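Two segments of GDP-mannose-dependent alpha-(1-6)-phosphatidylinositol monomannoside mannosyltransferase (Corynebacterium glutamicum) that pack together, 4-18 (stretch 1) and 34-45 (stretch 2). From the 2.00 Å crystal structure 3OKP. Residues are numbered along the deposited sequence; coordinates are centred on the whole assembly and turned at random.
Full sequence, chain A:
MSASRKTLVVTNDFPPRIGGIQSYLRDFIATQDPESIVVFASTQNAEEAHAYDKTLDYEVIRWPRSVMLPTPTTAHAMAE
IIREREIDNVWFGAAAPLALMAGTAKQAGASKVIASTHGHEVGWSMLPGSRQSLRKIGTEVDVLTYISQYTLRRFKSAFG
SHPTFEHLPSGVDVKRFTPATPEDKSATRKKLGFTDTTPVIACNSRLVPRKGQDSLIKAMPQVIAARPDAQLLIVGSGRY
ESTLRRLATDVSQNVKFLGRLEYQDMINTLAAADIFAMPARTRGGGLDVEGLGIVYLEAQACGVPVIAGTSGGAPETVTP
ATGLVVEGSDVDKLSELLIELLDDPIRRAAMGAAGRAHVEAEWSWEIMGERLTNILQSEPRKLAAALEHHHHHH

Stretch 1 4-18: SRKTLVVTNDFPPRI
Stretch 2 34-45: PESIVVFASTQN

Leu8, Val10, Val38 and Phe40 line one face of two parallel strands pairing Thr7 to Thr11 with Ile37 to Ala41, in register, axes 20° apart and 4.5 Å at closest approach. The end of Leu8 (chi1 t, chi2 p) comes nearer the partner strand, CD1 lying 4.0 Å from Val38 CG1 and 3.9 Å from Phe40 CB; Val10 (t) sets CG1 4.3 Å from Phe40 CD2 (chi1 t, chi2 47°). On the other face Val9 CB meets Val39 CG2 at 4.2 Å. Phe14 (chi1 t, chi2 69°) folds back over this face: Val39 CG1 sits above its ring, 4.0 Å from the centroid, and small Ala41 leaves its CB 3.8 Å from Phe14 CB. All these are buried; 879 Å² is covered between the stretches. Beta-branched Val (9, 38, 39 all t), Ile and Thr suit such extended backbone, phi mostly -95° to -130°, psi 106° to 140°.

The backbones form a ladder of hydrogen bonds, donor first: Thr7 N to Ser36 O (2.8 Å), Val38 N to Thr7 O (2.9 Å), Val9 N to Val38 O (2.8 Å), Phe40 N to Val9 O (2.7 Å), Thr11 N to Phe40 O (3.1 Å), then a weak Ser42 N to Thr11 O (3.4 Å).

At the polar edges, Ser42's short hydroxyl (p) can donate and accept at once: OG donates to Asn12 OD1 (2.7 Å; chi1 t, chi2 52°) and accepts from Gln44 NE2 (2.9 Å; m, p, chi3 52°). Water 1 joins Arg5 O, Ser36 O and Thr7 OG1.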

ATOM      1  N   SER A   4     -18.609 -19.472  13.804  1.00 19.45           N
ATOM      2  CA  SER A   4     -17.672 -18.664  12.970  1.00 18.65           C
ATOM      3  C   SER A   4     -17.660 -19.152  11.523  1.00 17.89           C
ATOM      4  O   SER A   4     -17.595 -20.354  11.261  1.00 18.26           O
ATOM      5  CB  SER A   4     -16.257 -18.709  13.558  1.00 18.54           C
ATOM      6  OG  SER A   4     -15.296 -18.185  12.652  1.00 18.28           O
ATOM      7  N   ARG A   5     -17.728 -18.210  10.589  1.00 16.96           N
ATOM      8  CA  ARG A   5     -17.618 -18.530   9.170  1.00 16.17           C
ATOM      9  C   ARG A   5     -16.163 -18.800   8.790  1.00 15.51           C
ATOM     10  O   ARG A   5     -15.249 -18.099   9.237  1.00 15.24           O
ATOM     11  CB  ARG A   5     -18.203 -17.402   8.316  1.00 15.96           C
ATOM     12  CG  ARG A   5     -19.714 -17.236   8.459  1.00 16.36           C
ATOM     13  CD  ARG A   5     -20.237 -16.059   7.646  1.00 16.21           C
ATOM     14  NE  ARG A   5     -20.020 -16.231   6.209  1.00 15.87           N
ATOM     15  CZ  ARG A   5     -20.841 -16.885   5.389  1.00 15.90           C
ATOM     16  NH1 ARG A   5     -21.952 -17.444   5.850  1.00 16.30           N
ATOM     17  NH2 ARG A   5     -20.547 -16.980   4.099  1.00 15.22           N
ATOM     18  N   LYS A   6     -15.964 -19.822   7.963  1.00 15.14           N
ATOM     19  CA  LYS A   6     -14.639 -20.265   7.544  1.00 14.60           C
ATOM     20  C   LYS A   6     -14.326 -19.758   6.137  1.00 13.64           C
ATOM     21  O   LYS A   6     -15.186 -19.789   5.253  1.00 13.48           O
ATOM     22  CB  LYS A   6     -14.574 -21.792   7.582  1.00 15.21           C
ATOM     23  CG  LYS A   6     -13.183 -22.381   7.735  1.00 16.22           C
ATOM     24  CD  LYS A   6     -13.290 -23.801   8.273  1.00 18.80           C
ATOM     25  CE  LYS A   6     -11.954 -24.524   8.263  1.00 19.41           C
ATOM     26  NZ  LYS A   6     -12.123 -25.957   8.656  1.00 20.11           N
ATOM     27  N   THR A   7     -13.091 -19.298   5.942  1.00 12.70           N
ATOM     28  CA  THR A   7     -12.680 -18.678   4.683  1.00 11.86           C
ATOM     29  C   THR A   7     -11.536 -19.430   4.008  1.00 11.50           C
ATOM     30  O   THR A   7     -10.525 -19.751   4.642  1.00 11.34           O
ATOM     31  CB  THR A   7     -12.260 -17.201   4.892  1.00 11.57           C
ATOM     32  OG1 THR A   7     -13.312 -16.489   5.553  1.00 11.91           O
ATOM     33  CG2 THR A   7     -11.952 -16.520   3.557  1.00 10.84           C
ATOM     34  N   LEU A   8     -11.713 -19.709   2.718  1.00 11.07           N
ATOM     35  CA  LEU A   8     -10.632 -20.199   1.874  1.00 10.80           C
ATOM     36  C   LEU A   8     -10.095 -19.043   1.036  1.00 10.43           C
ATOM     37  O   LEU A   8     -10.839 -18.424   0.270  1.00 10.59           O
ATOM     38  CB  LEU A   8     -11.102 -21.347   0.972  1.00 10.98           C
ATOM     39  CG  LEU A   8     -10.094 -21.945  -0.021  1.00 10.99           C
ATOM     40  CD1 LEU A   8      -8.958 -22.670   0.699  1.00 11.04           C
ATOM     41  CD2 LEU A   8     -10.794 -22.877  -0.996  1.00 11.24           C
ATOM     42  N   VAL A   9      -8.809 -18.751   1.204  1.00 10.05           N
ATOM     43  CA  VAL A   9      -8.132 -17.720   0.420  1.00  9.85           C
ATOM     44  C   VAL A   9      -7.467 -18.374  -0.791  1.00  9.79           C
ATOM     45  O   VAL A   9      -6.597 -19.238  -0.640  1.00 10.09           O
ATOM     46  CB  VAL A   9      -7.080 -16.948   1.264  1.00  9.67           C
ATOM     47  CG1 VAL A   9      -6.431 -15.836   0.442  1.00  9.70           C
ATOM     48  CG2 VAL A   9      -7.711 -16.376   2.533  1.00  9.83           C
ATOM     49  N   VAL A  10      -7.896 -17.967  -1.984  1.00  9.62           N
ATOM     50  CA  VAL A  10      -7.406 -18.534  -3.241  1.00  9.58           C
ATOM     51  C   VAL A  10      -6.512 -17.504  -3.920  1.00  9.56           C
ATOM     52  O   VAL A  10      -6.967 -16.412  -4.261  1.00  9.24           O
ATOM     53  CB  VAL A  10      -8.579 -18.935  -4.178  1.00  9.70           C
ATOM     54  CG1 VAL A  10      -8.059 -19.468  -5.517  1.00  9.75           C
ATOM     55  CG2 VAL A  10      -9.479 -19.963  -3.504  1.00  9.37           C
ATOM     56  N   THR A  11      -5.242 -17.852  -4.115  1.00  9.76           N
ATOM     57  CA  THR A  11      -4.256 -16.855  -4.534  1.00  9.94           C
ATOM     58  C   THR A  11      -3.011 -17.419  -5.223  1.00 10.37           C
ATOM     59  O   THR A  11      -2.488 -18.468  -4.842  1.00 10.34           O
ATOM     60  CB  THR A  11      -3.838 -15.942  -3.333  1.00  9.86           C
ATOM     61  OG1 THR A  11      -2.935 -14.924  -3.777  1.00 10.09           O
ATOM     62  CG2 THR A  11      -3.196 -16.752  -2.197  1.00  9.79           C
ATOM     63  N   ASN A  12      -2.554 -16.696  -6.244  1.00 10.69           N
ATOM     64  CA  ASN A  12      -1.249 -16.925  -6.848  1.00 11.23           C
ATOM     65  C   ASN A  12      -0.176 -16.083  -6.149  1.00 11.67           C
ATOM     66  O   ASN A  12       1.015 -16.235  -6.416  1.00 12.06           O
ATOM     67  CB  ASN A  12      -1.297 -16.588  -8.342  1.00 11.34           C
ATOM     68  CG  ASN A  12      -0.031 -16.995  -9.080  1.00 11.35           C
ATOM     69  OD1 ASN A  12       0.417 -18.135  -8.984  1.00 10.42           O
ATOM     70  ND2 ASN A  12       0.549 -16.057  -9.820  1.00 10.80           N
ATOM     71  N   ASP A  13      -0.611 -15.199  -5.254  1.00 11.82           N
ATOM     72  CA  ASP A  13       0.275 -14.231  -4.610  1.00 12.67           C
ATOM     73  C   ASP A  13       0.362 -14.480  -3.105  1.00 12.66           C
ATOM     74  O   ASP A  13      -0.432 -13.946  -2.335  1.00 13.02           O
ATOM     75  CB  ASP A  13      -0.226 -12.802  -4.858  1.00 12.63           C
ATOM     76  CG  ASP A  13      -0.484 -12.511  -6.325  1.00 13.68           C
ATOM     77  OD1 ASP A  13       0.457 -12.625  -7.142  1.00 14.25           O
ATOM     78  OD2 ASP A  13      -1.636 -12.152  -6.657  1.00 14.85           O
ATOM     79  N   PHE A  14       1.326 -15.293  -2.694  1.00 13.11           N
ATOM     80  CA  PHE A  14       1.498 -15.629  -1.283  1.00 12.97           C
ATOM     81  C   PHE A  14       2.988 -15.710  -0.957  1.00 13.48           C
ATOM     82  O   PHE A  14       3.782 -16.084  -1.822  1.00 13.80           O
ATOM     83  CB  PHE A  14       0.792 -16.956  -0.967  1.00 12.72           C
ATOM     84  CG  PHE A  14       0.509 -17.173   0.500  1.00 12.63           C
ATOM     85  CD1 PHE A  14      -0.436 -16.397   1.167  1.00 12.34           C
ATOM     86  CD2 PHE A  14       1.172 -18.172   1.209  1.00 12.69           C
ATOM     87  CE1 PHE A  14      -0.701 -16.594   2.524  1.00 11.83           C
ATOM     88  CE2 PHE A  14       0.914 -18.379   2.566  1.00 12.78           C
ATOM     89  CZ  PHE A  14      -0.027 -17.589   3.222  1.00 12.37           C
ATOM     90  N   PRO A  15       3.383 -15.325   0.275  1.00 13.74           N
ATOM     91  CA  PRO A  15       4.751 -15.578   0.731  1.00 14.36           C
ATOM     92  C   PRO A  15       5.138 -17.060   0.585  1.00 14.85           C
ATOM     93  O   PRO A  15       4.248 -17.912   0.500  1.00 14.41           O
ATOM     94  CB  PRO A  15       4.703 -15.180   2.207  1.00 14.41           C
ATOM     95  CG  PRO A  15       3.620 -14.178   2.292  1.00 13.83           C
ATOM     96  CD  PRO A  15       2.593 -14.602   1.293  1.00 13.35           C
ATOM     97  N   PRO A  16       6.450 -17.379   0.592  1.00 15.76           N
ATOM     98  CA  PRO A  16       7.604 -16.523   0.908  1.00 16.51           C
ATOM     99  C   PRO A  16       8.007 -15.503  -0.169  1.00 17.05           C
ATOM    100  O   PRO A  16       8.861 -14.653   0.093  1.00 17.66           O
ATOM    101  CB  PRO A  16       8.729 -17.533   1.148  1.00 17.04           C
ATOM    102  CG  PRO A  16       8.372 -18.691   0.293  1.00 16.90           C
ATOM    103  CD  PRO A  16       6.868 -18.757   0.266  1.00 16.06           C
ATOM    104  N   ARG A  17       7.407 -15.585  -1.357  1.00 17.10           N
ATOM    105  CA  ARG A  17       7.661 -14.602  -2.416  1.00 17.79           C
ATOM    106  C   ARG A  17       7.352 -13.184  -1.927  1.00 17.42           C
ATOM    107  O   ARG A  17       6.346 -12.957  -1.249  1.00 16.86           O
ATOM    108  CB  ARG A  17       6.850 -14.933  -3.676  1.00 17.53           C
ATOM    109  CG  ARG A  17       7.189 -14.071  -4.894  1.00 18.74           C
ATOM    110  CD  ARG A  17       6.433 -14.530  -6.133  1.00 18.65           C
ATOM    111  NE  ARG A  17       6.605 -13.603  -7.249  1.00 21.55           N
ATOM    112  N   ILE A  18       8.231 -12.242  -2.265  1.00 17.86           N
ATOM    113  CA  ILE A  18       8.100 -10.849  -1.835  1.00 17.72           C
ATOM    114  C   ILE A  18       7.293 -10.039  -2.850  1.00 17.26           C
ATOM    115  O   ILE A  18       7.506 -10.154  -4.058  1.00 17.53           O
ATOM    116  CB  ILE A  18       9.498 -10.191  -1.603  1.00 18.70           C
ATOM    117  CG1 ILE A  18      10.301 -10.955  -0.536  1.00 19.17           C
ATOM    118  CG2 ILE A  18       9.373  -8.696  -1.254  1.00 18.95           C
ATOM    119  CD1 ILE A  18       9.676 -10.981   0.862  1.00 19.49           C
ATOM    120  N   PRO A  34      -6.987 -17.791  13.182  1.00 14.01           N
ATOM    121  CA  PRO A  34      -6.279 -18.752  12.325  1.00 13.94           C
ATOM    122  C   PRO A  34      -7.072 -20.036  12.063  1.00 14.22           C
ATOM    123  O   PRO A  34      -6.921 -20.650  11.003  1.00 14.09           O
ATOM    124  CB  PRO A  34      -5.001 -19.058  13.118  1.00 14.11           C
ATOM    125  CG  PRO A  34      -5.312 -18.662  14.528  1.00 14.68           C
ATOM    126  CD  PRO A  34      -6.213 -17.479  14.398  1.00 14.46           C
ATOM    127  N   GLU A  35      -7.919 -20.425  13.014  1.00 14.83           N
ATOM    128  CA  GLU A  35      -8.764 -21.610  12.865  1.00 15.30           C
ATOM    129  C   GLU A  35      -9.866 -21.422  11.815  1.00 14.94           C
ATOM    130  O   GLU A  35     -10.441 -22.403  11.337  1.00 15.14           O
ATOM    131  CB  GLU A  35      -9.371 -22.014  14.213  1.00 16.04           C
ATOM    132  CG  GLU A  35      -8.377 -22.645  15.180  1.00 16.65           C
ATOM    133  CD  GLU A  35      -8.924 -22.771  16.591  1.00 17.51           C
ATOM    134  OE1 GLU A  35     -10.141 -22.991  16.755  1.00 18.75           O
ATOM    135  OE2 GLU A  35      -8.131 -22.650  17.546  1.00 19.17           O
ATOM    136  N   SER A  36     -10.147 -20.167  11.462  1.00 14.49           N
ATOM    137  CA  SER A  36     -11.189 -19.836  10.482  1.00 14.38           C
ATOM    138  C   SER A  36     -10.626 -19.518   9.090  1.00 13.72           C
ATOM    139  O   SER A  36     -11.364 -19.093   8.197  1.00 13.53           O
ATOM    140  CB  SER A  36     -12.052 -18.669  10.988  1.00 14.55           C
ATOM    141  OG  SER A  36     -11.410 -17.417  10.785  1.00 14.73           O
ATOM    142  N   ILE A  37      -9.324 -19.738   8.911  1.00 13.37           N
ATOM    143  CA  ILE A  37      -8.639 -19.416   7.661  1.00 12.82           C
ATOM    144  C   ILE A  37      -7.922 -20.633   7.083  1.00 12.58           C
ATOM    145  O   ILE A  37      -7.203 -21.339   7.799  1.00 12.81           O
ATOM    146  CB  ILE A  37      -7.592 -18.276   7.855  1.00 12.94           C
ATOM    147  CG1 ILE A  37      -8.267 -16.956   8.261  1.00 13.33           C
ATOM    148  CG2 ILE A  37      -6.718 -18.112   6.598  1.00 12.72           C
ATOM    149  CD1 ILE A  37      -8.981 -16.205   7.124  1.00 14.26           C
ATOM    150  N   VAL A  38      -8.134 -20.870   5.787  1.00 11.69           N
ATOM    151  CA  VAL A  38      -7.344 -21.828   5.015  1.00 11.23           C
ATOM    152  C   VAL A  38      -6.869 -21.123   3.740  1.00 10.46           C
ATOM    153  O   VAL A  38      -7.629 -20.376   3.125  1.00 10.10           O
ATOM    154  CB  VAL A  38      -8.151 -23.106   4.638  1.00 11.47           C
ATOM    155  CG1 VAL A  38      -7.247 -24.137   3.961  1.00 11.49           C
ATOM    156  CG2 VAL A  38      -8.818 -23.725   5.870  1.00 12.12           C
ATOM    157  N   VAL A  39      -5.613 -21.347   3.361  1.00 10.18           N
ATOM    158  CA  VAL A  39      -5.062 -20.760   2.136  1.00  9.81           C
ATOM    159  C   VAL A  39      -4.813 -21.837   1.082  1.00  9.86           C
ATOM    160  O   VAL A  39      -4.302 -22.916   1.392  1.00 10.06           O
ATOM    161  CB  VAL A  39      -3.757 -19.957   2.403  1.00  9.91           C
ATOM    162  CG1 VAL A  39      -3.190 -19.370   1.105  1.00  9.51           C
ATOM    163  CG2 VAL A  39      -4.007 -18.841   3.416  1.00  9.74           C
ATOM    164  N   PHE A  40      -5.203 -21.530  -0.153  1.00  9.59           N
ATOM    165  CA  PHE A  40      -4.901 -22.342  -1.330  1.00  9.77           C
ATOM    166  C   PHE A  40      -4.021 -21.490  -2.252  1.00  9.94           C
ATOM    167  O   PHE A  40      -4.497 -20.545  -2.889  1.00  9.42           O
ATOM    168  CB  PHE A  40      -6.208 -22.778  -2.016  1.00  9.72           C
ATOM    169  CG  PHE A  40      -6.020 -23.652  -3.235  1.00  9.99           C
ATOM    170  CD1 PHE A  40      -5.152 -24.746  -3.213  1.00 10.30           C
ATOM    171  CD2 PHE A  40      -6.748 -23.398  -4.400  1.00  9.94           C
ATOM    172  CE1 PHE A  40      -4.992 -25.556  -4.339  1.00 10.41           C
ATOM    173  CE2 PHE A  40      -6.599 -24.201  -5.531  1.00  9.55           C
ATOM    174  CZ  PHE A  40      -5.717 -25.282  -5.502  1.00 10.06           C
ATOM    175  N   ALA A  41      -2.729 -21.817  -2.293  1.00 10.38           N
ATOM    176  CA  ALA A  41      -1.741 -20.979  -2.977  1.00 10.75           C
ATOM    177  C   ALA A  41      -0.819 -21.761  -3.911  1.00 11.41           C
ATOM    178  O   ALA A  41      -0.522 -22.929  -3.670  1.00 11.56           O
ATOM    179  CB  ALA A  41      -0.919 -20.194  -1.954  1.00 10.52           C
ATOM    180  N   SER A  42      -0.368 -21.101  -4.976  1.00 11.87           N
ATOM    181  CA  SER A  42       0.639 -21.662  -5.879  1.00 13.01           C
ATOM    182  C   SER A  42       1.985 -21.862  -5.168  1.00 13.81           C
ATOM    183  O   SER A  42       2.193 -21.364  -4.057  1.00 13.61           O
ATOM    184  CB  SER A  42       0.816 -20.758  -7.101  1.00 13.01           C
ATOM    185  OG  SER A  42       1.184 -19.448  -6.715  1.00 13.18           O
ATOM    186  N   THR A  43       2.892 -22.592  -5.816  1.00 14.98           N
ATOM    187  CA  THR A  43       4.199 -22.906  -5.238  1.00 16.13           C
ATOM    188  C   THR A  43       5.319 -22.555  -6.218  1.00 17.14           C
ATOM    189  O   THR A  43       5.380 -23.098  -7.321  1.00 17.46           O
ATOM    190  CB  THR A  43       4.300 -24.404  -4.864  1.00 16.40           C
ATOM    191  OG1 THR A  43       3.120 -24.801  -4.156  1.00 16.03           O
ATOM    192  CG2 THR A  43       5.534 -24.671  -3.999  1.00 16.91           C
ATOM    193  N   GLN A  44       6.199 -21.649  -5.805  1.00 18.01           N
ATOM    194  CA  GLN A  44       7.304 -21.202  -6.655  1.00 19.35           C
ATOM    195  C   GLN A  44       8.583 -21.990  -6.376  1.00 20.35           C
ATOM    196  O   GLN A  44       9.300 -22.372  -7.305  1.00 21.33           O
ATOM    197  CB  GLN A  44       7.538 -19.694  -6.501  1.00 19.47           C
ATOM    198  CG  GLN A  44       6.463 -18.821  -7.162  1.00 19.70           C
ATOM    199  CD  GLN A  44       5.187 -18.708  -6.337  1.00 19.67           C
ATOM    200  OE1 GLN A  44       5.227 -18.375  -5.153  1.00 19.44           O
ATOM    201  NE2 GLN A  44       4.047 -18.975  -6.968  1.00 19.08           N
ATOM    202  N   ASN A  45       8.862 -22.220  -5.094  1.00 20.40           N
ATOM    203  CA  ASN A  45       9.937 -23.108  -4.660  1.00 21.13           C
ATOM    204  C   ASN A  45       9.442 -23.967  -3.499  1.00 20.62           C
ATOM    205  O   ASN A  45       9.060 -23.444  -2.451  1.00 20.26           O
ATOM    206  CB  ASN A  45      11.189 -22.310  -4.276  1.00 21.78           C
ATOM    207  CG  ASN A  45      12.367 -23.201  -3.916  1.00 23.30           C
ATOM    208  OD1 ASN A  45      12.427 -23.761  -2.821  1.00 23.58           O
ATOM    209  ND2 ASN A  45      13.317 -23.328  -4.836  1.00 25.27           N
TER
HETATM  210  O   HOH W   1     -13.033 -16.643   8.207  1.00  8.92           O
HETATM  211  O   HOH W   2       4.114 -18.607  -2.643  1.00 17.43           O